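Local coordinates for protein nitrite transporter NirC (PDB 4FC4) that carries nitrite in both directions across the cytoplasmic membrane as a pentameric channel of the formate/nitrite transporter family, at residues L25-V29 and Q107-G111; T88-A93 and G242-Y247; W162-L166 and V239-L243. All blocks are in the same frame, centred on the assembly; numbering follows the deposited sequence.

Contact 1: residues L25-V29 and Q107-G111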
loop_
_atom_site.group_PDB
_atom_site.type_symbol
_atom_site.label_atom_id
_atom_site.label_comp_id
_atom_site.label_asym_id
_atom_site.label_seq_id
_atom_site.Cartn_x
_atom_site.Cartn_y
_atom_site.Cartn_z
ATOM N N LEU B 25 -10.764 33.429 17.663
ATOM C CA LEU B 25 -11.414 33.048 16.406
ATOM C C LEU B 25 -10.732 31.867 15.703
ATOM O O LEU B 25 -11.389 30.895 15.320
ATOM C CB LEU B 25 -11.502 34.254 15.445
ATOM C CG LEU B 25 -12.066 33.980 14.026
ATOM C CD1 LEU B 25 -13.513 33.481 14.063
ATOM C CD2 LEU B 25 -11.891 35.189 13.098
ATOM N N GLY B 26 -9.424 31.964 15.506
ATOM C CA GLY B 26 -8.664 30.862 14.862
ATOM C C GLY B 26 -8.727 29.603 15.702
ATOM O O GLY B 26 -8.825 28.547 15.162
ATOM N N PHE B 27 -8.723 29.732 17.041
ATOM C CA PHE B 27 -9.009 28.604 17.935
ATOM C C PHE B 27 -10.315 27.883 17.585
ATOM O O PHE B 27 -10.331 26.665 17.466
ATOM C CB PHE B 27 -9.005 28.986 19.443
ATOM C CG PHE B 27 -8.982 27.773 20.322
ATOM C CD1 PHE B 27 -7.773 27.127 20.605
ATOM C CD2 PHE B 27 -10.179 27.192 20.775
ATOM C CE1 PHE B 27 -7.757 25.977 21.384
ATOM C CE2 PHE B 27 -10.154 26.026 21.514
ATOM C CZ PHE B 27 -8.945 25.427 21.837
ATOM N N TRP B 28 -11.398 28.638 17.405
ATOM C CA TRP B 28 -12.682 28.025 17.111
ATOM C C TRP B 28 -12.742 27.494 15.728
ATOM O O TRP B 28 -13.291 26.385 15.533
ATOM C CB TRP B 28 -13.857 28.956 17.388
ATOM C CG TRP B 28 -14.031 29.147 18.862
ATOM C CD1 TRP B 28 -13.439 30.108 19.661
ATOM C CD2 TRP B 28 -14.817 28.310 19.792
ATOM N NE1 TRP B 28 -13.806 29.962 20.976
ATOM C CE2 TRP B 28 -14.631 28.905 21.132
ATOM C CE3 TRP B 28 -15.655 27.196 19.654
ATOM C CZ2 TRP B 28 -15.256 28.389 22.267
ATOM C CZ3 TRP B 28 -16.292 26.694 20.808
ATOM C CH2 TRP B 28 -16.086 27.273 22.079
ATOM N N VAL B 29 -12.191 28.227 14.755
ATOM C CA VAL B 29 -12.237 27.706 13.376
ATOM C C VAL B 29 -11.513 26.335 13.334
ATOM O O VAL B 29 -11.995 25.331 12.816
ATOM C CB VAL B 29 -11.635 28.697 12.343
ATOM C CG1 VAL B 29 -11.454 28.030 10.987
ATOM C CG2 VAL B 29 -12.564 29.886 12.156
ATOM N N GLN B 107 -13.150 24.071 25.840
ATOM C CA GLN B 107 -13.236 24.819 24.591
ATOM C C GLN B 107 -12.967 23.950 23.343
ATOM O O GLN B 107 -13.717 24.053 22.347
ATOM C CB GLN B 107 -12.209 25.920 24.546
ATOM C CG GLN B 107 -12.230 26.924 25.678
ATOM C CD GLN B 107 -11.452 28.179 25.266
ATOM O OE1 GLN B 107 -11.516 29.173 25.960
ATOM N NE2 GLN B 107 -10.717 28.123 24.102
ATOM N N THR B 108 -11.904 23.144 23.374
ATOM C CA THR B 108 -11.547 22.355 22.182
ATOM C C THR B 108 -12.720 21.414 21.930
ATOM O O THR B 108 -13.189 21.246 20.809
ATOM C CB THR B 108 -10.254 21.550 22.372
ATOM O OG1 THR B 108 -9.233 22.363 22.984
ATOM C CG2 THR B 108 -9.737 20.978 20.985
ATOM N N TRP B 109 -13.183 20.788 23.001
ATOM C CA TRP B 109 -14.351 19.931 22.976
ATOM C C TRP B 109 -15.529 20.613 22.314
ATOM O O TRP B 109 -16.124 20.029 21.416
ATOM C CB TRP B 109 -14.717 19.577 24.420
ATOM C CG TRP B 109 -15.652 18.419 24.542
ATOM C CD1 TRP B 109 -15.323 17.077 24.715
ATOM C CD2 TRP B 109 -17.114 18.448 24.480
ATOM N NE1 TRP B 109 -16.444 16.305 24.790
ATOM C CE2 TRP B 109 -17.554 17.053 24.648
ATOM C CE3 TRP B 109 -18.086 19.464 24.366
ATOM C CZ2 TRP B 109 -18.907 16.704 24.674
ATOM C CZ3 TRP B 109 -19.452 19.095 24.393
ATOM C CH2 TRP B 109 -19.851 17.761 24.575
ATOM N N LEU B 110 -15.895 21.831 22.775
ATOM C CA LEU B 110 -17.046 22.563 22.239
ATOM C C LEU B 110 -16.877 22.870 20.745
ATOM O O LEU B 110 -17.859 22.733 19.961
ATOM C CB LEU B 110 -17.349 23.846 23.031
ATOM C CG LEU B 110 -17.976 23.694 24.450
ATOM C CD1 LEU B 110 -18.052 25.016 25.203
ATOM C CD2 LEU B 110 -19.351 22.991 24.493
ATOM N N GLY B 111 -15.643 23.238 20.348
ATOM C CA GLY B 111 -15.364 23.528 18.956
ATOM C C GLY B 111 -15.530 22.288 18.104
ATOM O O GLY B 111 -16.122 22.331 17.049
#
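Leu25 and Gly26 do not touch helix 98-125: Leu25 packs on Tyr247 of a neighbouring subunit, and the amide of Gly26 is hydrogen-bonded by Asn23. Phe27 is the first residue to reach across, in a contact that joins transmembrane helices 24-51 and 98-125 of the formate/nitrite transporter fold. Its CZ lies 3.3 Å from Thr108 OG1, at the ring edge, and its CE2 3.4 Å from Gln107 NE2. The Thr108 hydroxyl has a hydrogen-bond partner in His83; helix 3-22 packs on Phe27 as well. Trp28 leaves its helix sideways and swings its indole across, with CZ3 3.5 Å from Gly111 N and 3.8 Å from Leu110 CB. Trp28 and Gly111 are also the nearest backbone pair (CA to CA 5.6 Å), and the segment axes diverge at 54°. Val29 packs on Gly244 of that subunit. With no hydrogen bond across it, the crossing is van der Waals packing: Phe27 meets the polar Gln107 and Thr108, Trp28 meets Leu110 and the bare backbone of Gly111.

Contact 2: residues T88-A93 and G242-Y247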
loop_
_atom_site.group_PDB
_atom_site.type_symbol
_atom_site.label_atom_id
_atom_site.label_comp_id
_atom_site.label_asym_id
_atom_site.label_seq_id
_atom_site.Cartn_x
_atom_site.Cartn_y
_atom_site.Cartn_z
ATOM N N THR B 88 -1.173 17.640 28.775
ATOM C CA THR B 88 -0.661 16.949 29.952
ATOM C C THR B 88 0.861 17.116 29.988
ATOM O O THR B 88 1.430 17.598 31.013
ATOM C CB THR B 88 -1.063 15.450 29.935
ATOM O OG1 THR B 88 -2.459 15.349 30.265
ATOM C CG2 THR B 88 -0.232 14.634 30.925
ATOM N N LEU B 89 1.492 16.738 28.871
ATOM C CA LEU B 89 2.923 16.880 28.674
ATOM C C LEU B 89 3.335 18.330 28.835
ATOM O O LEU B 89 4.396 18.606 29.390
ATOM C CB LEU B 89 3.369 16.302 27.301
ATOM C CG LEU B 89 3.237 14.769 27.282
ATOM C CD1 LEU B 89 3.516 14.142 25.929
ATOM C CD2 LEU B 89 4.180 14.162 28.312
ATOM N N GLY B 90 2.512 19.262 28.361
ATOM C CA GLY B 90 2.768 20.709 28.576
ATOM C C GLY B 90 2.809 21.110 30.049
ATOM O O GLY B 90 3.749 21.812 30.489
ATOM N N VAL B 91 1.829 20.639 30.828
ATOM C CA VAL B 91 1.835 20.918 32.290
ATOM C C VAL B 91 3.082 20.291 32.915
ATOM O O VAL B 91 3.801 20.946 33.668
ATOM C CB VAL B 91 0.524 20.438 32.993
ATOM C CG1 VAL B 91 0.616 20.577 34.502
ATOM C CG2 VAL B 91 -0.697 21.198 32.447
ATOM N N LYS B 92 3.360 19.038 32.562
ATOM C CA LYS B 92 4.514 18.314 33.106
ATOM C C LYS B 92 5.868 18.984 32.741
ATOM O O LYS B 92 6.757 19.118 33.581
ATOM C CB LYS B 92 4.443 16.820 32.693
ATOM C CG LYS B 92 3.605 15.940 33.641
ATOM C CD LYS B 92 4.441 15.567 34.871
ATOM C CE LYS B 92 3.615 15.338 36.125
ATOM N NZ LYS B 92 4.245 16.054 37.247
ATOM N N ALA B 93 6.014 19.464 31.505
ATOM C CA ALA B 93 7.246 20.144 31.084
ATOM C C ALA B 93 7.376 21.563 31.625
ATOM O O ALA B 93 8.459 22.140 31.600
ATOM C CB ALA B 93 7.315 20.182 29.578
ATOM N N GLY B 242 0.286 10.610 28.203
ATOM C CA GLY B 242 0.989 11.748 28.809
ATOM C C GLY B 242 1.873 11.333 29.967
ATOM O O GLY B 242 3.124 11.507 29.952
ATOM N N LEU B 243 1.240 10.774 30.987
ATOM C CA LEU B 243 1.979 10.454 32.186
ATOM C C LEU B 243 2.814 9.212 31.950
ATOM O O LEU B 243 3.932 9.141 32.413
ATOM C CB LEU B 243 1.037 10.297 33.367
ATOM C CG LEU B 243 1.034 11.389 34.420
ATOM C CD1 LEU B 243 1.067 12.777 33.808
ATOM C CD2 LEU B 243 -0.142 11.213 35.384
ATOM N N GLY B 244 2.280 8.255 31.189
ATOM C CA GLY B 244 3.065 7.077 30.761
ATOM C C GLY B 244 4.437 7.416 30.198
ATOM O O GLY B 244 5.467 6.977 30.714
ATOM N N TYR B 245 4.457 8.235 29.156
ATOM C CA TYR B 245 5.737 8.541 28.502
ATOM C C TYR B 245 6.629 9.483 29.301
ATOM O O TYR B 245 7.863 9.350 29.288
ATOM C CB TYR B 245 5.560 8.968 27.057
ATOM C CG TYR B 245 5.433 7.759 26.127
ATOM C CD1 TYR B 245 6.549 6.977 25.850
ATOM C CD2 TYR B 245 4.224 7.436 25.495
ATOM C CE1 TYR B 245 6.496 5.884 24.994
ATOM C CE2 TYR B 245 4.157 6.333 24.600
ATOM C CZ TYR B 245 5.305 5.555 24.387
ATOM O OH TYR B 245 5.331 4.465 23.583
ATOM N N TRP B 246 5.998 10.380 30.051
ATOM C CA TRP B 246 6.716 11.185 31.032
ATOM C C TRP B 246 7.528 10.340 31.991
ATOM O O TRP B 246 8.711 10.557 32.128
ATOM C CB TRP B 246 5.793 12.136 31.783
ATOM C CG TRP B 246 6.582 13.047 32.688
ATOM C CD1 TRP B 246 6.810 12.901 34.065
ATOM C CD2 TRP B 246 7.320 14.267 32.301
ATOM N NE1 TRP B 246 7.592 13.915 34.528
ATOM C CE2 TRP B 246 7.944 14.768 33.521
ATOM C CE3 TRP B 246 7.516 14.962 31.105
ATOM C CZ2 TRP B 246 8.715 15.935 33.532
ATOM C CZ3 TRP B 246 8.312 16.130 31.121
ATOM C CH2 TRP B 246 8.889 16.611 32.318
ATOM N N TYR B 247 6.936 9.327 32.620
ATOM C CA TYR B 247 7.730 8.488 33.554
ATOM C C TYR B 247 8.611 7.419 32.896
ATOM O O TYR B 247 9.318 6.727 33.598
ATOM C CB TYR B 247 6.844 7.881 34.632
ATOM C CG TYR B 247 6.296 8.948 35.523
ATOM C CD1 TYR B 247 7.124 9.579 36.481
ATOM C CD2 TYR B 247 4.968 9.375 35.394
ATOM C CE1 TYR B 247 6.645 10.591 37.303
ATOM C CE2 TYR B 247 4.472 10.381 36.227
ATOM C CZ TYR B 247 5.317 10.977 37.170
ATOM O OH TYR B 247 4.831 11.982 37.954
#
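This is a helix-helix packing contact in which the C-terminal end of helix 80-93 rests on the C-terminal part of helix 219-248, partly buried, its centre about 20 Å from the centre of the chain. The approach is tightest at Gly242, whose CA is 5.5 Å from the CA of Leu89. Thr88 CG2 lies 3.8 Å from Gly242 CA, so close that a beta carbon on Gly242 would clash with it, and 3.7 Å from Leu243 CD1. Leu89 CD2 comes within 3.3 Å of Gly242 O, while the Thr88 hydroxyl bonds back to Thr84 O in its own helix. In the all-helical formate/nitrite transporter fold, the segments thus join helix 80-93 to the final transmembrane helix, the two segment axes diverging by 42°. One turn beyond Gly242, Trp246 spreads its indole over helix 80-93. Lys92 CD sits 3.6 Å from the centroid of the Trp246 five-membered ring, 13° off the normal, a CH-pi contact made by the aliphatic part of the lysine. Trp246 CH2 is 3.5 Å from Lys92 O. Helix 3-22 also touches Leu89, Ala93 and Trp246, whereas Tyr245 hydrogen-bonds through its hydroxyl to Gly76 and Tyr37 of a neighbouring subunit.

Contact 3: residues W162-L166 and V239-L243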
loop_
_atom_site.group_PDB
_atom_site.type_symbol
_atom_site.label_atom_id
_atom_site.label_comp_id
_atom_site.label_asym_id
_atom_site.label_seq_id
_atom_site.Cartn_x
_atom_site.Cartn_y
_atom_site.Cartn_z
ATOM N N TRP B 162 -6.138 5.782 23.782
ATOM C CA TRP B 162 -4.833 5.146 23.780
ATOM C C TRP B 162 -4.396 5.049 22.352
ATOM O O TRP B 162 -3.314 5.536 22.003
ATOM C CB TRP B 162 -4.911 3.748 24.407
ATOM C CG TRP B 162 -3.611 3.389 25.100
ATOM C CD1 TRP B 162 -2.391 4.052 24.992
ATOM C CD2 TRP B 162 -3.352 2.269 25.995
ATOM N NE1 TRP B 162 -1.432 3.454 25.744
ATOM C CE2 TRP B 162 -1.937 2.365 26.371
ATOM C CE3 TRP B 162 -4.130 1.255 26.544
ATOM C CZ2 TRP B 162 -1.336 1.460 27.288
ATOM C CZ3 TRP B 162 -3.520 0.333 27.440
ATOM C CH2 TRP B 162 -2.157 0.435 27.789
ATOM N N LEU B 163 -5.250 4.454 21.506
ATOM C CA LEU B 163 -4.867 4.125 20.159
ATOM C C LEU B 163 -4.737 5.415 19.321
ATOM O O LEU B 163 -3.789 5.576 18.572
ATOM C CB LEU B 163 -5.840 3.101 19.505
ATOM C CG LEU B 163 -5.441 1.667 19.839
ATOM C CD1 LEU B 163 -6.553 0.638 19.575
ATOM C CD2 LEU B 163 -4.141 1.302 19.094
ATOM N N VAL B 164 -5.689 6.331 19.456
ATOM C CA VAL B 164 -5.642 7.575 18.689
ATOM C C VAL B 164 -4.430 8.471 19.113
ATOM O O VAL B 164 -3.697 8.973 18.229
ATOM C CB VAL B 164 -6.992 8.329 18.763
ATOM C CG1 VAL B 164 -6.923 9.628 17.944
ATOM C CG2 VAL B 164 -8.096 7.395 18.319
ATOM N N CYS B 165 -4.230 8.664 20.430
ATOM C CA CYS B 165 -2.973 9.251 20.910
ATOM C C CYS B 165 -1.719 8.485 20.495
ATOM O O CYS B 165 -0.681 9.097 20.260
ATOM C CB CYS B 165 -2.986 9.446 22.404
ATOM S SG CYS B 165 -4.070 10.824 22.819
ATOM N N LEU B 166 -1.788 7.157 20.406
ATOM C CA LEU B 166 -0.653 6.414 19.900
ATOM C C LEU B 166 -0.348 6.803 18.437
ATOM O O LEU B 166 0.822 6.923 18.057
ATOM C CB LEU B 166 -0.842 4.900 20.066
ATOM C CG LEU B 166 -0.413 4.465 21.488
ATOM C CD1 LEU B 166 -1.102 3.165 21.932
ATOM C CD2 LEU B 166 1.105 4.382 21.629
ATOM N N VAL B 239 -3.091 9.957 31.131
ATOM C CA VAL B 239 -2.359 9.033 32.019
ATOM C C VAL B 239 -1.541 8.009 31.243
ATOM O O VAL B 239 -0.316 7.939 31.407
ATOM C CB VAL B 239 -3.268 8.330 33.062
ATOM C CG1 VAL B 239 -2.463 7.342 33.892
ATOM C CG2 VAL B 239 -3.933 9.326 34.002
ATOM N N PHE B 240 -2.201 7.220 30.394
ATOM C CA PHE B 240 -1.477 6.142 29.700
ATOM C C PHE B 240 -0.457 6.727 28.750
ATOM O O PHE B 240 0.601 6.135 28.585
ATOM C CB PHE B 240 -2.364 5.182 28.901
ATOM C CG PHE B 240 -3.490 4.580 29.664
ATOM C CD1 PHE B 240 -3.522 4.565 31.070
ATOM C CD2 PHE B 240 -4.540 3.968 28.960
ATOM C CE1 PHE B 240 -4.593 3.984 31.754
ATOM C CE2 PHE B 240 -5.607 3.385 29.643
ATOM C CZ PHE B 240 -5.642 3.384 31.034
ATOM N N MET B 241 -0.771 7.856 28.113
ATOM C CA MET B 241 0.156 8.424 27.149
ATOM C C MET B 241 0.956 9.561 27.758
ATOM O O MET B 241 2.182 9.464 27.861
ATOM C CB MET B 241 -0.513 8.797 25.808
ATOM C CG MET B 241 -0.980 7.596 24.988
ATOM S SD MET B 241 0.349 6.609 24.296
ATOM C CE MET B 241 1.005 7.772 23.083
ATOM N N GLY B 242 0.286 10.610 28.203
ATOM C CA GLY B 242 0.989 11.748 28.809
ATOM C C GLY B 242 1.873 11.333 29.967
ATOM O O GLY B 242 3.124 11.507 29.952
ATOM N N LEU B 243 1.240 10.774 30.987
ATOM C CA LEU B 243 1.979 10.454 32.186
ATOM C C LEU B 243 2.814 9.212 31.950
ATOM O O LEU B 243 3.932 9.141 32.413
ATOM C CB LEU B 243 1.037 10.297 33.367
ATOM C CG LEU B 243 1.034 11.389 34.420
ATOM C CD1 LEU B 243 1.067 12.777 33.808
ATOM C CD2 LEU B 243 -0.142 11.213 35.384
HETATM O O HOH W 1 1.203 3.974 26.626
#
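A single water bridges the two helices beside an aromatic pair: it accepts a hydrogen bond from Trp162 NE1 at 2.8 Å and donates one to Phe240 O at 3.0 Å. The 239-243 turn, which carries this carbonyl, is wider and pi-type. Phe240 turns its ring edge toward the indole face, with 4.7 Å between the centroids of its ring and the Trp162 six-membered ring and 51° between the planes. Phe240 CB adds a CH-pi contact, 3.9 Å from the centroid of the Trp162 five-membered ring. These segments join transmembrane helices 150-172 and 219-248 of the formate/nitrite transporter fold, the segment axes 9.7 Å apart at closest approach and inclined by 31°. Met241 fills the space between them. Its SD lies at the edge of the Trp162 five-membered ring, 4.7 Å from the centroid, in a Met-aromatic contact, and is 3.6 Å from Leu166 CD2. Met241 CG packs 3.8 Å from Cys165 CB, and its CE reaches within 3.5 Å of Cys165 O. Met85 of helix 80-93 touches both Cys165 and Met241. A neighbouring subunit covers the aromatic side: its Phe118 makes an edge-to-face pair with Phe240, and its Ala36 packs on Trp162.

In the fold
Contacts 2 and 3 share helix 219-248, overlapping at Gly242 and Leu243, with centres about 10 Å apart. The helix presents mainly Phe240 and Met241 to helix 150-172, and Gly242, Leu243, Trp246 and Tyr247 to helix 80-93. Contact 3 is buried, and its aromatic and sulfur packing admits a bound water; contact 2, farther from the chain's centre, ends at the surface with a lysine. Both also meet the same neighbouring subunit. Contact 1, partly buried like contact 2, lies more than 20 Å from both, centre to centre, and faces a different subunit. Contacts 1 and 2 each have a glycine at the closest backbone approach and a tryptophan reaching across; in contact 1 these two meet, in contact 2 they share a helix.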